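Local coordinates for protein (S)-2-haloacid dehalogenase 4A (Burkholderia cepacia, PDB 2NO4) that catalyses the hydrolytic dehalogenation of short-chain (S)-2-haloalkanoic acids to (R)-2-hydroxyalkanoic acids, inverting the configuration at the reacting carbon, at residues H29-R34 with K102-Y107; S47-Q52 with L78-R83. One frame throughout, in Å; residues are numbered along the deposited sequence.

Contact 1 (H29-R34 with K102-Y107); sequences HSAVMR and KELSAY
Ser-30 and Leu-104 reach across to each other through their first torsions. In Ser-30, chi1 of 63° sets OG between the backbone N and the carbonyl carbon. In Leu-104, chi1 of -84° puts CG anti to the carbonyl carbon. The CB of Leu-104 does not face the short helix 30-33, yet its branch CD2 does the touching. CD2 of Leu-104 lies 3.5 Å from OG of Ser-30 and 3.8 Å from CB of Ala-31.

OG of Ser-30 also accepts a weak hydrogen bond from the backbone N of Ser-105, long at 3.4 Å and bent, with an N-H...O angle of 143°. The stronger partner of the hydroxyl is the carbonyl O of Asp-27, earlier in the chain. The two serine side chains also touch, CB of Ser-30 lying 3.6 Å from OG of Ser-105.

The Arg-34 chain bends at chi3 and comes near Ser-105, with NE of Arg-34 3.8 Å from OG of Ser-105. NH2 of Arg-34 approaches the carbonyl O of Glu-103 at 3.5 Å. OH of Tyr-107 makes a loose approach to ND1 of His-29, at 3.9 Å, and the two side chains cross obliquely. ND1 of His-29 has a weak hydrogen bond to OD1 of Asp-27. The Tyr-107 ring meets Arg-206 in a cation-pi contact.

Backbone hydrogen bonds pair Ser-105 with Asp-27 and Tyr-107 with Leu-25, holding the outgoing and returning chain side by side. This is consistent with the cap of HAD hydrolases inserted after the first core strand. Leu-104 also packs on Tyr-22, which binds the haloacid. Across the contact the polar grip is slight: a buried hydroxyl spans two pieces of backbone, and the apolar contact is CD2 of Leu-104 against CB of Ala-31.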
loop_
_atom_site.group_PDB
_atom_site.type_symbol
_atom_site.label_atom_id
_atom_site.label_comp_id
_atom_site.label_asym_id
_atom_site.label_seq_id
_atom_site.Cartn_x
_atom_site.Cartn_y
_atom_site.Cartn_z
ATOM N N HIS B 29 1.975 -13.623 -10.570
ATOM C CA HIS B 29 1.412 -14.901 -10.072
ATOM C C HIS B 29 2.232 -16.179 -10.348
ATOM O O HIS B 29 2.129 -17.142 -9.614
ATOM C CB HIS B 29 -0.017 -15.107 -10.572
ATOM C CG HIS B 29 -0.856 -13.870 -10.538
ATOM N ND1 HIS B 29 -1.245 -13.209 -11.682
ATOM C CD2 HIS B 29 -1.389 -13.174 -9.506
ATOM C CE1 HIS B 29 -1.983 -12.156 -11.357
ATOM N NE2 HIS B 29 -2.073 -12.104 -10.041
ATOM N N SER B 30 3.041 -16.182 -11.396
ATOM C CA SER B 30 3.815 -17.357 -11.775
ATOM C C SER B 30 4.885 -17.797 -10.751
ATOM O O SER B 30 5.246 -18.991 -10.711
ATOM C CB SER B 30 4.462 -17.150 -13.162
ATOM O OG SER B 30 5.391 -16.076 -13.134
ATOM N N ALA B 31 5.406 -16.862 -9.933
ATOM C CA ALA B 31 6.462 -17.246 -8.986
ATOM C C ALA B 31 5.914 -18.289 -7.998
ATOM O O ALA B 31 6.531 -19.384 -7.830
ATOM C CB ALA B 31 7.109 -16.020 -8.265
ATOM N N VAL B 32 4.740 -18.011 -7.410
ATOM C CA VAL B 32 4.090 -19.030 -6.529
ATOM C C VAL B 32 3.410 -20.148 -7.329
ATOM O O VAL B 32 3.528 -21.286 -6.929
ATOM C CB VAL B 32 3.149 -18.423 -5.376
ATOM C CG1 VAL B 32 2.635 -19.513 -4.431
ATOM C CG2 VAL B 32 3.925 -17.391 -4.515
ATOM N N MET B 33 2.731 -19.841 -8.438
ATOM C CA MET B 33 1.951 -20.843 -9.179
ATOM C C MET B 33 2.808 -22.031 -9.598
ATOM O O MET B 33 2.399 -23.181 -9.457
ATOM C CB MET B 33 1.303 -20.188 -10.396
ATOM C CG MET B 33 -0.106 -20.678 -10.773
ATOM S SD MET B 33 -0.876 -19.526 -11.969
ATOM C CE MET B 33 -1.682 -18.348 -10.868
ATOM N N ARG B 34 4.013 -21.755 -10.068
ATOM C CA ARG B 34 4.938 -22.796 -10.468
ATOM C C ARG B 34 5.492 -23.636 -9.307
ATOM O O ARG B 34 6.058 -24.690 -9.536
ATOM C CB ARG B 34 6.054 -22.185 -11.321
ATOM C CG ARG B 34 5.467 -21.557 -12.621
ATOM C CD ARG B 34 6.477 -21.402 -13.773
ATOM N NE ARG B 34 7.375 -20.248 -13.629
ATOM C CZ ARG B 34 8.612 -20.297 -13.128
ATOM N NH1 ARG B 34 9.117 -21.453 -12.697
ATOM N NH2 ARG B 34 9.347 -19.177 -13.047
ATOM N N LYS B 102 12.962 -14.047 -10.122
ATOM C CA LYS B 102 14.058 -13.467 -10.890
ATOM C C LYS B 102 13.817 -13.737 -12.361
ATOM O O LYS B 102 14.230 -12.954 -13.201
ATOM C CB LYS B 102 15.411 -14.032 -10.427
ATOM C CG LYS B 102 16.541 -13.073 -10.680
ATOM C CD LYS B 102 17.843 -13.487 -10.025
ATOM C CE LYS B 102 18.953 -12.697 -10.698
ATOM N NZ LYS B 102 20.317 -13.001 -10.177
ATOM N N GLU B 103 13.116 -14.827 -12.663
ATOM C CA GLU B 103 12.727 -15.156 -14.028
ATOM C C GLU B 103 11.214 -15.387 -14.221
ATOM O O GLU B 103 10.765 -16.428 -14.730
ATOM C CB GLU B 103 13.578 -16.318 -14.529
ATOM C CG GLU B 103 15.087 -15.935 -14.435
ATOM C CD GLU B 103 16.047 -16.876 -15.160
ATOM O OE1 GLU B 103 15.620 -17.970 -15.647
ATOM O OE2 GLU B 103 17.242 -16.482 -15.244
ATOM N N LEU B 104 10.437 -14.386 -13.804
ATOM C CA LEU B 104 8.971 -14.371 -13.990
ATOM C C LEU B 104 8.580 -14.537 -15.446
ATOM O O LEU B 104 9.156 -13.881 -16.313
ATOM C CB LEU B 104 8.389 -13.029 -13.535
ATOM C CG LEU B 104 8.023 -12.685 -12.122
ATOM C CD1 LEU B 104 7.112 -11.466 -12.222
ATOM C CD2 LEU B 104 7.313 -13.836 -11.332
ATOM N N SER B 105 7.584 -15.393 -15.682
ATOM C CA SER B 105 6.943 -15.585 -16.986
ATOM C C SER B 105 6.383 -14.286 -17.538
ATOM O O SER B 105 5.739 -13.503 -16.799
ATOM C CB SER B 105 5.747 -16.542 -16.845
ATOM O OG SER B 105 6.145 -17.747 -16.241
ATOM N N ALA B 106 6.608 -14.087 -18.833
ATOM C CA ALA B 106 5.917 -13.052 -19.596
ATOM C C ALA B 106 4.499 -13.521 -19.872
ATOM O O ALA B 106 4.260 -14.725 -20.072
ATOM C CB ALA B 106 6.634 -12.767 -20.902
ATOM N N TYR B 107 3.564 -12.569 -19.888
ATOM C CA TYR B 107 2.244 -12.832 -20.442
ATOM C C TYR B 107 2.371 -13.250 -21.903
ATOM O O TYR B 107 3.275 -12.793 -22.599
ATOM C CB TYR B 107 1.301 -11.612 -20.279
ATOM C CG TYR B 107 0.780 -11.497 -18.884
ATOM C CD1 TYR B 107 -0.326 -12.265 -18.457
ATOM C CD2 TYR B 107 1.419 -10.668 -17.959
ATOM C CE1 TYR B 107 -0.790 -12.176 -17.152
ATOM C CE2 TYR B 107 0.960 -10.578 -16.673
ATOM C CZ TYR B 107 -0.143 -11.339 -16.281
ATOM O OH TYR B 107 -0.584 -11.238 -14.991
#

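Contact 2 (S47-Q52 with L78-R83). With SO4 (sulfate ion), chain J.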
loop_
_atom_site.group_PDB
_atom_site.type_symbol
_atom_site.label_atom_id
_atom_site.label_comp_id
_atom_site.label_asym_id
_atom_site.label_seq_id
_atom_site.Cartn_x
_atom_site.Cartn_y
_atom_site.Cartn_z
ATOM N N SER B 47 0.809 -15.911 -2.074
ATOM C CA SER B 47 1.072 -15.113 -3.271
ATOM C C SER B 47 0.479 -13.701 -3.172
ATOM O O SER B 47 1.157 -12.735 -3.499
ATOM C CB SER B 47 0.556 -15.838 -4.510
ATOM O OG SER B 47 1.013 -15.184 -5.679
ATOM N N MET B 48 -0.785 -13.595 -2.748
ATOM C CA MET B 48 -1.437 -12.298 -2.583
ATOM C C MET B 48 -0.767 -11.423 -1.509
ATOM O O MET B 48 -0.607 -10.222 -1.696
ATOM C CB MET B 48 -2.900 -12.465 -2.239
ATOM C CG MET B 48 -3.719 -13.168 -3.320
ATOM S SD MET B 48 -5.449 -13.421 -2.724
ATOM C CE MET B 48 -5.832 -11.709 -2.345
ATOM N N LEU B 49 -0.398 -12.012 -0.381
ATOM C CA LEU B 49 0.276 -11.235 0.683
ATOM C C LEU B 49 1.667 -10.777 0.264
ATOM O O LEU B 49 2.033 -9.633 0.558
ATOM C CB LEU B 49 0.374 -12.025 1.989
ATOM C CG LEU B 49 0.969 -11.298 3.208
ATOM C CD1 LEU B 49 0.224 -10.010 3.623
ATOM C CD2 LEU B 49 0.959 -12.300 4.363
ATOM N N TRP B 50 2.432 -11.665 -0.385
ATOM C CA TRP B 50 3.751 -11.297 -0.899
ATOM C C TRP B 50 3.640 -10.029 -1.773
ATOM O O TRP B 50 4.352 -9.040 -1.571
ATOM C CB TRP B 50 4.324 -12.449 -1.709
ATOM C CG TRP B 50 5.744 -12.273 -2.234
ATOM C CD1 TRP B 50 6.629 -11.279 -1.960
ATOM C CD2 TRP B 50 6.399 -13.183 -3.101
ATOM N NE1 TRP B 50 7.819 -11.512 -2.639
ATOM C CE2 TRP B 50 7.704 -12.701 -3.315
ATOM C CE3 TRP B 50 6.007 -14.399 -3.696
ATOM C CZ2 TRP B 50 8.620 -13.367 -4.146
ATOM C CZ3 TRP B 50 6.943 -15.081 -4.521
ATOM C CH2 TRP B 50 8.228 -14.553 -4.716
ATOM N N ARG B 51 2.747 -10.090 -2.759
ATOM C CA ARG B 51 2.533 -8.989 -3.682
ATOM C C ARG B 51 2.090 -7.695 -2.966
ATOM O O ARG B 51 2.631 -6.625 -3.232
ATOM C CB ARG B 51 1.506 -9.424 -4.772
ATOM C CG ARG B 51 0.998 -8.277 -5.679
ATOM C CD ARG B 51 2.100 -7.738 -6.552
ATOM N NE ARG B 51 1.586 -6.893 -7.632
ATOM C CZ ARG B 51 2.353 -6.132 -8.412
ATOM N NH1 ARG B 51 3.658 -6.095 -8.222
ATOM N NH2 ARG B 51 1.803 -5.383 -9.366
ATOM N N GLN B 52 1.114 -7.798 -2.074
ATOM C CA GLN B 52 0.581 -6.655 -1.346
ATOM C C GLN B 52 1.663 -5.967 -0.499
ATOM O O GLN B 52 1.747 -4.725 -0.484
ATOM C CB GLN B 52 -0.623 -7.070 -0.433
ATOM C CG GLN B 52 -1.287 -5.846 0.359
ATOM C CD GLN B 52 -0.535 -5.415 1.676
ATOM O OE1 GLN B 52 -0.033 -6.278 2.403
ATOM N NE2 GLN B 52 -0.521 -4.082 1.998
ATOM N N LEU B 78 8.467 -11.442 0.967
ATOM C CA LEU B 78 8.308 -12.882 0.902
ATOM C C LEU B 78 8.575 -13.500 2.269
ATOM O O LEU B 78 7.849 -14.381 2.693
ATOM C CB LEU B 78 9.244 -13.525 -0.109
ATOM C CG LEU B 78 9.227 -15.068 -0.233
ATOM C CD1 LEU B 78 7.839 -15.607 -0.585
ATOM C CD2 LEU B 78 10.294 -15.534 -1.252
ATOM N N THR B 79 9.650 -13.054 2.922
ATOM C CA THR B 79 10.019 -13.533 4.257
ATOM C C THR B 79 8.861 -13.311 5.220
ATOM O O THR B 79 8.492 -14.206 5.976
ATOM C CB THR B 79 11.301 -12.806 4.716
ATOM O OG1 THR B 79 12.375 -13.266 3.886
ATOM C CG2 THR B 79 11.611 -13.106 6.182
ATOM N N PHE B 80 8.292 -12.104 5.179
ATOM C CA PHE B 80 7.119 -11.773 5.971
ATOM C C PHE B 80 5.921 -12.695 5.671
ATOM O O PHE B 80 5.246 -13.138 6.613
ATOM C CB PHE B 80 6.720 -10.306 5.791
ATOM C CG PHE B 80 5.498 -9.943 6.535
ATOM C CD1 PHE B 80 5.558 -9.653 7.903
ATOM C CD2 PHE B 80 4.244 -9.958 5.886
ATOM C CE1 PHE B 80 4.382 -9.335 8.621
ATOM C CE2 PHE B 80 3.078 -9.641 6.596
ATOM C CZ PHE B 80 3.150 -9.334 7.961
ATOM N N ALA B 81 5.652 -12.938 4.385
ATOM C CA ALA B 81 4.506 -13.757 3.972
ATOM C C ALA B 81 4.704 -15.222 4.393
ATOM O O ALA B 81 3.774 -15.870 4.891
ATOM C CB ALA B 81 4.188 -13.601 2.420
ATOM N N LEU B 82 5.935 -15.734 4.231
ATOM C CA LEU B 82 6.260 -17.102 4.654
ATOM C C LEU B 82 6.092 -17.307 6.154
ATOM O O LEU B 82 5.530 -18.316 6.569
ATOM C CB LEU B 82 7.702 -17.483 4.241
ATOM C CG LEU B 82 7.947 -17.661 2.748
ATOM C CD1 LEU B 82 9.464 -17.838 2.529
ATOM C CD2 LEU B 82 7.190 -18.852 2.193
ATOM N N ARG B 83 6.600 -16.360 6.962
ATOM C CA ARG B 83 6.414 -16.409 8.431
ATOM C C ARG B 83 4.919 -16.275 8.838
ATOM O O ARG B 83 4.447 -16.919 9.752
ATOM C CB ARG B 83 7.236 -15.306 9.105
ATOM C CG ARG B 83 8.722 -15.457 8.961
ATOM C CD ARG B 83 9.460 -14.176 9.388
ATOM N NE ARG B 83 10.900 -14.430 9.501
ATOM C CZ ARG B 83 11.809 -13.497 9.771
ATOM N NH1 ARG B 83 11.440 -12.221 9.895
ATOM N NH2 ARG B 83 13.092 -13.843 9.875
HETATM S S SO4 J . 12.795 -17.642 9.311
HETATM O O1 SO4 J . 13.442 -18.755 8.616
HETATM O O2 SO4 J . 13.738 -16.557 9.516
HETATM O O3 SO4 J . 11.713 -17.167 8.456
HETATM O O4 SO4 J . 12.306 -18.036 10.631
#
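Leu-78 lies against one face of the Trp-50 indole, and its atoms run over the indole from the five-membered to the six-membered ring. CB of Leu-78 comes first, 3.7 Å from the centroid of the five-membered ring of Trp-50 and 21° off the ring normal, a CH-pi contact. CG is anti to the backbone N (chi1 177°) and near CE2 of Trp-50. CD1 of Leu-78 lies over the centre of the indole, 3.8 Å from both CD2 and CE3 of Trp-50. CD2 of Leu-78 ends 4.0 Å from CZ2 of the indole. N of Leu-78 is 3.5 Å from CD1 of Trp-50. The buried indole N-H is satisfied by the carbonyl O of Thr-74, one turn earlier in helix 70-84, a bond that restrains the rotation of the indole.

Ala-81 points its CB at helix 43-63. CB of Ala-81 is 3.8 Å from the backbone N of Trp-50. CD2 of Leu-49 packs 3.9 Å from CA of Ala-81. CD2 of Leu-49 also reaches CE2 of Phe-80, whose side chain crosses that of Leu-49 at about a right angle. No hydrogen bond links the two segments.

Elsewhere on helix 70-84, Arg-83 holds a sulfate, probably from the crystallisation liquor. Its NH2 donates to O2 of the sulfate at 2.8 Å and its NE to O3, while Arg-90 binds the ion too.

The segment axes pass 8.5 Å apart, at 146° between their directions, so these two helical segments run roughly antiparallel. Leu-78 also packs on Leu-97 and Met-98 of helix 90-102. Trp-50 leans on helix 30-33 and meets the ring of Tyr-101. Phe-80 touches Glu-212 of the second subunit. This pairing forms part of the helical cap, set apart from the parallel core sheet.

In the fold
The four segments follow the chain as 29-34, 47-52, 78-83 and 102-107. Contact 2 therefore pairs two inner segments, and contact 1 pairs the outer two. The residues between 34 and 102 are mostly helical and contain no strand. They make the cap, with contact 1 where the chain leaves and re-enters the core and contact 2 farther out. The contact centres are 15 Å apart, yet their side chains meet. Val-32 CG2 packs 3.7 Å from Ser-47 CB, and Ala-31 and Val-32 both touch Trp-50. Apolar packing thus continues from the cap-core junction into the helix pair that carries Arg-51, a haloacid-binding residue.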